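Local atomic coordinates of Tle cognate immunity protein 4 C-terminal domain-containing protein (Pseudomonas aeruginosa PAO1, PDB entry 4R1D), a protein that probably acts as the immunity protein that binds the type VI secretion lipase effector Tle4 and thereby protects the producing bacterium from its own toxin. Residues L212-E226 and D281-I295. Sequence-based numbering, arbitrary orientation.
Sequences LRKGKHPVGSLPGEE and DKEALELWDTIVDSI
Asp-281, in the first turn of helix 281-292, meets Leu-212 at about a right angle, CD2 of Leu-212 lying 3.6 Å from Asp-281 OD2; the carboxylate itself is engaged by Arg-237 and Tyr-239. One turn on, CD2 of Leu-285 lies over one face of the Arg-213 guanidinium, 3.8 Å from NH2. The indole of Trp-288 points NE1 at OE1 of Glu-226, 3.0 Å away and only 4° out of the ring plane. That oxygen also accepts from ND1 of His-217, and the two donors arrive from opposite faces of the carboxylate, which should restrict its rotation. Asp-289 takes the end-on grip of Arg-213: NH1 reaches OD1 and NH2 reaches OD2 (2.7 Å), both on syn lone pairs, with the flat groups 13° from coplanar. Since Arg-213 NH1 also donates to Glu-226 OE2 (3.0 Å), the three residues form a salt-bridge network, and the nearby positive charge probably offsets the proximity of the two carboxylates. The network joins the helix to the edge strand 209-214 and its neighbour 225-233 in the C-terminal domain, where Leu-285 and Trp-288 rest on Leu-228 of strand 225-233 and the indole meets Phe-241 edge-to-face; a classic beta bulge places Leu-212 and Arg-213 both against Leu-228. Val-292 sets CG1 over one face of the His-217 imidazole, a CH-pi contact 4.1 Å from the centroid, and also touches Val-219 CG2. Asp-293 OD1 receives the NE2 hydrogen of His-217 in a nearly straight bond (2.7 Å, 171°), so the imidazole is held between two carboxylates. At Ile-295, CG2 meets Leu-222 CD1 at 3.8 Å, while a water donates to both Ile-295 O and Val-219 O, tying the type II' turn 219-222 to the chain beyond the helix.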
loop_
_atom_site.group_PDB
_atom_site.type_symbol
_atom_site.label_atom_id
_atom_site.label_comp_id
_atom_site.label_asym_id
_atom_site.label_seq_id
_atom_site.Cartn_x
_atom_site.Cartn_y
_atom_site.Cartn_z
ATOM N N LEU B 212 -8.217 24.467 -17.149
ATOM C CA LEU B 212 -7.591 25.192 -18.255
ATOM C C LEU B 212 -8.090 24.698 -19.600
ATOM O O LEU B 212 -8.141 25.457 -20.567
ATOM C CB LEU B 212 -6.063 25.086 -18.205
ATOM C CG LEU B 212 -5.356 25.635 -16.963
ATOM C CD1 LEU B 212 -3.849 25.451 -17.061
ATOM C CD2 LEU B 212 -5.706 27.102 -16.750
ATOM N N ARG B 213 -8.452 23.419 -19.661
ATOM C CA ARG B 213 -8.803 22.797 -20.920
ATOM C C ARG B 213 -9.477 21.456 -20.690
ATOM O O ARG B 213 -9.100 20.702 -19.790
ATOM C CB ARG B 213 -7.527 22.598 -21.749
ATOM C CG ARG B 213 -7.642 22.965 -23.205
ATOM C CD ARG B 213 -6.473 22.371 -23.992
ATOM N NE ARG B 213 -5.332 23.273 -24.119
ATOM C CZ ARG B 213 -4.130 22.882 -24.541
ATOM N NH1 ARG B 213 -3.917 21.606 -24.844
ATOM N NH2 ARG B 213 -3.138 23.759 -24.649
ATOM N N LYS B 214 -10.480 21.155 -21.503
ATOM C CA LYS B 214 -11.134 19.853 -21.446
ATOM C C LYS B 214 -11.700 19.514 -22.813
ATOM O O LYS B 214 -12.528 20.254 -23.343
ATOM C CB LYS B 214 -12.257 19.841 -20.403
ATOM C CG LYS B 214 -13.145 18.599 -20.486
ATOM C CD LYS B 214 -14.275 18.625 -19.465
ATOM C CE LYS B 214 -15.112 17.358 -19.561
ATOM N NZ LYS B 214 -16.368 17.438 -18.766
ATOM N N GLY B 215 -11.259 18.401 -23.387
ATOM C CA GLY B 215 -11.813 17.968 -24.655
ATOM C C GLY B 215 -10.892 17.046 -25.415
ATOM O O GLY B 215 -10.014 16.421 -24.833
ATOM N N LYS B 216 -11.093 16.969 -26.728
ATOM C CA LYS B 216 -10.290 16.090 -27.565
ATOM C C LYS B 216 -8.904 16.666 -27.822
ATOM O O LYS B 216 -8.731 17.881 -27.923
ATOM C CB LYS B 216 -11.000 15.821 -28.892
ATOM C CG LYS B 216 -12.408 15.295 -28.716
ATOM C CD LYS B 216 -12.963 14.754 -30.014
ATOM C CE LYS B 216 -14.333 14.126 -29.804
ATOM N NZ LYS B 216 -14.904 13.633 -31.095
ATOM N N HIS B 217 -7.922 15.774 -27.916
ATOM C CA HIS B 217 -6.553 16.148 -28.259
ATOM C C HIS B 217 -5.944 15.000 -29.039
ATOM O O HIS B 217 -5.100 14.265 -28.542
ATOM C CB HIS B 217 -5.717 16.465 -27.014
ATOM C CG HIS B 217 -4.359 17.015 -27.329
ATOM N ND1 HIS B 217 -3.654 17.812 -26.452
ATOM C CD2 HIS B 217 -3.577 16.880 -28.426
ATOM C CE1 HIS B 217 -2.495 18.143 -26.997
ATOM N NE2 HIS B 217 -2.425 17.594 -28.197
ATOM N N PRO B 218 -6.408 14.824 -30.277
ATOM C CA PRO B 218 -5.837 13.800 -31.143
ATOM C C PRO B 218 -4.391 14.162 -31.432
ATOM O O PRO B 218 -4.057 15.348 -31.445
ATOM C CB PRO B 218 -6.680 13.913 -32.419
ATOM C CG PRO B 218 -7.182 15.324 -32.420
ATOM C CD PRO B 218 -7.385 15.682 -30.975
ATOM N N VAL B 219 -3.552 13.144 -31.596
ATOM C CA VAL B 219 -2.156 13.308 -31.992
ATOM C C VAL B 219 -1.979 12.325 -33.128
ATOM O O VAL B 219 -1.875 11.102 -32.919
ATOM C CB VAL B 219 -1.174 12.967 -30.848
ATOM C CG1 VAL B 219 0.273 13.095 -31.330
ATOM C CG2 VAL B 219 -1.426 13.863 -29.654
ATOM N N GLY B 220 -1.983 12.850 -34.346
ATOM C CA GLY B 220 -2.020 11.983 -35.507
ATOM C C GLY B 220 -3.235 11.086 -35.396
ATOM O O GLY B 220 -4.328 11.554 -35.089
ATOM N N SER B 221 -3.055 9.791 -35.619
ATOM C CA SER B 221 -4.200 8.897 -35.596
ATOM C C SER B 221 -4.532 8.378 -34.188
ATOM O O SER B 221 -5.376 7.503 -34.046
ATOM C CB SER B 221 -3.992 7.736 -36.557
ATOM O OG SER B 221 -2.848 6.996 -36.201
ATOM N N LEU B 222 -3.879 8.936 -33.166
ATOM C CA LEU B 222 -4.179 8.572 -31.773
ATOM C C LEU B 222 -5.327 9.433 -31.253
ATOM O O LEU B 222 -5.179 10.645 -31.087
ATOM C CB LEU B 222 -2.953 8.775 -30.876
ATOM C CG LEU B 222 -1.671 8.016 -31.221
ATOM C CD1 LEU B 222 -0.517 8.465 -30.326
ATOM C CD2 LEU B 222 -1.880 6.509 -31.111
ATOM N N PRO B 223 -6.480 8.810 -30.999
ATOM C CA PRO B 223 -7.680 9.535 -30.564
ATOM C C PRO B 223 -7.635 9.921 -29.087
ATOM O O PRO B 223 -8.468 9.459 -28.323
ATOM C CB PRO B 223 -8.802 8.524 -30.820
ATOM C CG PRO B 223 -8.154 7.206 -30.715
ATOM C CD PRO B 223 -6.742 7.378 -31.217
ATOM N N GLY B 224 -6.691 10.774 -28.703
ATOM C CA GLY B 224 -6.562 11.154 -27.303
ATOM C C GLY B 224 -7.581 12.183 -26.841
ATOM O O GLY B 224 -8.090 12.969 -27.636
ATOM N N GLU B 225 -7.889 12.167 -25.545
ATOM C CA GLU B 225 -8.702 13.209 -24.936
ATOM C C GLU B 225 -7.956 13.713 -23.711
ATOM O O GLU B 225 -7.168 12.978 -23.129
ATOM C CB GLU B 225 -10.087 12.675 -24.572
ATOM C CG GLU B 225 -10.852 12.186 -25.807
ATOM C CD GLU B 225 -12.337 11.955 -25.558
ATOM O OE1 GLU B 225 -12.716 11.633 -24.411
ATOM O OE2 GLU B 225 -13.123 12.098 -26.522
ATOM N N GLU B 226 -8.182 14.962 -23.333
ATOM C CA GLU B 226 -7.407 15.546 -22.245
ATOM C C GLU B 226 -8.261 16.362 -21.293
ATOM O O GLU B 226 -9.332 16.838 -21.646
ATOM C CB GLU B 226 -6.282 16.422 -22.802
ATOM C CG GLU B 226 -6.776 17.721 -23.386
ATOM C CD GLU B 226 -5.676 18.518 -24.065
ATOM O OE1 GLU B 226 -4.482 18.168 -23.908
ATOM O OE2 GLU B 226 -6.018 19.491 -24.762
ATOM N N ASP B 281 0.869 29.740 -16.771
ATOM C CA ASP B 281 0.078 28.646 -17.317
ATOM C C ASP B 281 0.398 28.457 -18.788
ATOM O O ASP B 281 0.430 27.332 -19.291
ATOM C CB ASP B 281 -1.409 28.919 -17.159
ATOM C CG ASP B 281 -1.856 28.886 -15.715
ATOM O OD1 ASP B 281 -1.029 28.555 -14.847
ATOM O OD2 ASP B 281 -3.043 29.171 -15.460
ATOM N N LYS B 282 0.627 29.564 -19.488
ATOM C CA LYS B 282 0.936 29.476 -20.905
ATOM C C LYS B 282 2.203 28.663 -21.122
ATOM O O LYS B 282 2.257 27.810 -22.008
ATOM C CB LYS B 282 1.079 30.871 -21.522
ATOM C CG LYS B 282 1.185 30.860 -23.041
ATOM C CD LYS B 282 1.180 32.280 -23.602
ATOM C CE LYS B 282 1.328 32.283 -25.122
ATOM N NZ LYS B 282 2.616 31.667 -25.543
ATOM N N GLU B 283 3.217 28.896 -20.297
ATOM C CA GLU B 283 4.456 28.136 -20.414
ATOM C C GLU B 283 4.239 26.639 -20.145
ATOM O O GLU B 283 4.772 25.798 -20.861
ATOM C CB GLU B 283 5.527 28.687 -19.475
ATOM C CG GLU B 283 6.854 27.953 -19.584
ATOM C CD GLU B 283 7.929 28.530 -18.683
ATOM O OE1 GLU B 283 7.875 28.305 -17.457
ATOM O OE2 GLU B 283 8.834 29.209 -19.208
ATOM N N ALA B 284 3.461 26.314 -19.114
ATOM C CA ALA B 284 3.146 24.917 -18.812
ATOM C C ALA B 284 2.397 24.225 -19.954
ATOM O O ALA B 284 2.701 23.083 -20.311
ATOM C CB ALA B 284 2.348 24.822 -17.512
ATOM N N LEU B 285 1.421 24.912 -20.529
ATOM C CA LEU B 285 0.637 24.355 -21.616
ATOM C C LEU B 285 1.504 24.148 -22.850
ATOM O O LEU B 285 1.319 23.182 -23.586
ATOM C CB LEU B 285 -0.536 25.272 -21.958
ATOM C CG LEU B 285 -1.631 25.342 -20.896
ATOM C CD1 LEU B 285 -2.562 26.535 -21.140
ATOM C CD2 LEU B 285 -2.397 24.027 -20.883
ATOM N N GLU B 286 2.445 25.062 -23.069
ATOM C CA GLU B 286 3.361 24.959 -24.202
ATOM C C GLU B 286 4.212 23.692 -24.120
ATOM O O GLU B 286 4.341 22.942 -25.102
ATOM C CB GLU B 286 4.269 26.187 -24.267
ATOM C CG GLU B 286 5.250 26.172 -25.438
ATOM C CD GLU B 286 6.119 27.422 -25.484
ATOM O OE1 GLU B 286 6.897 27.653 -24.528
ATOM O OE2 GLU B 286 6.008 28.175 -26.474
ATOM N N LEU B 287 4.792 23.460 -22.950
ATOM C CA LEU B 287 5.614 22.278 -22.734
ATOM C C LEU B 287 4.751 21.030 -22.897
ATOM O O LEU B 287 5.100 20.116 -23.623
ATOM C CB LEU B 287 6.284 22.317 -21.353
ATOM C CG LEU B 287 7.218 21.142 -21.032
ATOM C CD1 LEU B 287 8.387 21.062 -22.018
ATOM C CD2 LEU B 287 7.718 21.190 -19.592
ATOM N N TRP B 288 3.613 21.012 -22.212
ATOM C CA TRP B 288 2.635 19.932 -22.346
ATOM C C TRP B 288 2.296 19.608 -23.810
ATOM O O TRP B 288 2.454 18.475 -24.256
ATOM C CB TRP B 288 1.375 20.326 -21.578
ATOM C CG TRP B 288 0.174 19.452 -21.812
ATOM C CD1 TRP B 288 -0.932 19.764 -22.549
ATOM C CD2 TRP B 288 -0.053 18.143 -21.279
ATOM N NE1 TRP B 288 -1.838 18.727 -22.514
ATOM C CE2 TRP B 288 -1.323 17.722 -21.736
ATOM C CE3 TRP B 288 0.689 17.288 -20.452
ATOM C CZ2 TRP B 288 -1.868 16.480 -21.392
ATOM C CZ3 TRP B 288 0.146 16.050 -20.113
ATOM C CH2 TRP B 288 -1.119 15.661 -20.587
ATOM N N ASP B 289 1.826 20.596 -24.560
ATOM C CA ASP B 289 1.459 20.367 -25.953
ATOM C C ASP B 289 2.628 19.871 -26.786
ATOM O O ASP B 289 2.474 18.982 -27.625
ATOM C CB ASP B 289 0.886 21.633 -26.596
ATOM C CG ASP B 289 -0.528 21.927 -26.149
ATOM O OD1 ASP B 289 -1.265 20.966 -25.862
ATOM O OD2 ASP B 289 -0.901 23.117 -26.087
ATOM N N THR B 290 3.797 20.452 -26.561
ATOM C CA THR B 290 4.964 20.087 -27.359
ATOM C C THR B 290 5.328 18.611 -27.154
ATOM O O THR B 290 5.568 17.876 -28.117
ATOM C CB THR B 290 6.155 21.019 -27.051
ATOM O OG1 THR B 290 5.750 22.380 -27.273
ATOM C CG2 THR B 290 7.353 20.687 -27.945
ATOM N N ILE B 291 5.340 18.170 -25.901
ATOM C CA ILE B 291 5.602 16.761 -25.617
ATOM C C ILE B 291 4.512 15.829 -26.145
ATOM O O ILE B 291 4.796 14.849 -26.829
ATOM C CB ILE B 291 5.793 16.508 -24.111
ATOM C CG1 ILE B 291 7.079 17.165 -23.616
ATOM C CG2 ILE B 291 5.872 15.017 -23.842
ATOM C CD1 ILE B 291 7.274 17.055 -22.117
ATOM N N VAL B 292 3.260 16.118 -25.808
ATOM C CA VAL B 292 2.164 15.225 -26.182
ATOM C C VAL B 292 2.039 15.123 -27.702
ATOM O O VAL B 292 1.848 14.050 -28.246
ATOM C CB VAL B 292 0.834 15.683 -25.537
ATOM C CG1 VAL B 292 -0.365 14.994 -26.180
ATOM C CG2 VAL B 292 0.879 15.427 -24.015
ATOM N N ASP B 293 2.189 16.244 -28.389
ATOM C CA ASP B 293 2.062 16.236 -29.840
ATOM C C ASP B 293 3.191 15.459 -30.530
ATOM O O ASP B 293 3.114 15.195 -31.724
ATOM C CB ASP B 293 1.973 17.662 -30.382
ATOM C CG ASP B 293 0.624 18.302 -30.125
ATOM O OD1 ASP B 293 -0.389 17.574 -30.009
ATOM O OD2 ASP B 293 0.576 19.546 -30.040
ATOM N N SER B 294 4.224 15.082 -29.776
ATOM C CA SER B 294 5.329 14.301 -30.327
ATOM C C SER B 294 5.127 12.789 -30.184
ATOM O O SER B 294 5.946 12.004 -30.654
ATOM C CB SER B 294 6.661 14.714 -29.687
ATOM O OG SER B 294 6.863 14.078 -28.433
ATOM N N ILE B 295 4.048 12.377 -29.517
ATOM C CA ILE B 295 3.788 10.954 -29.303
ATOM C C ILE B 295 3.288 10.277 -30.574
ATOM O O ILE B 295 2.287 10.698 -31.162
ATOM C CB ILE B 295 2.730 10.741 -28.199
ATOM C CG1 ILE B 295 3.208 11.376 -26.885
ATOM C CG2 ILE B 295 2.379 9.256 -28.067
ATOM C CD1 ILE B 295 2.152 11.363 -25.766
HETATM O O HOH W 1 -1.271 17.021 -32.526
HETATM O O HOH W 2 0.800 10.048 -33.257
#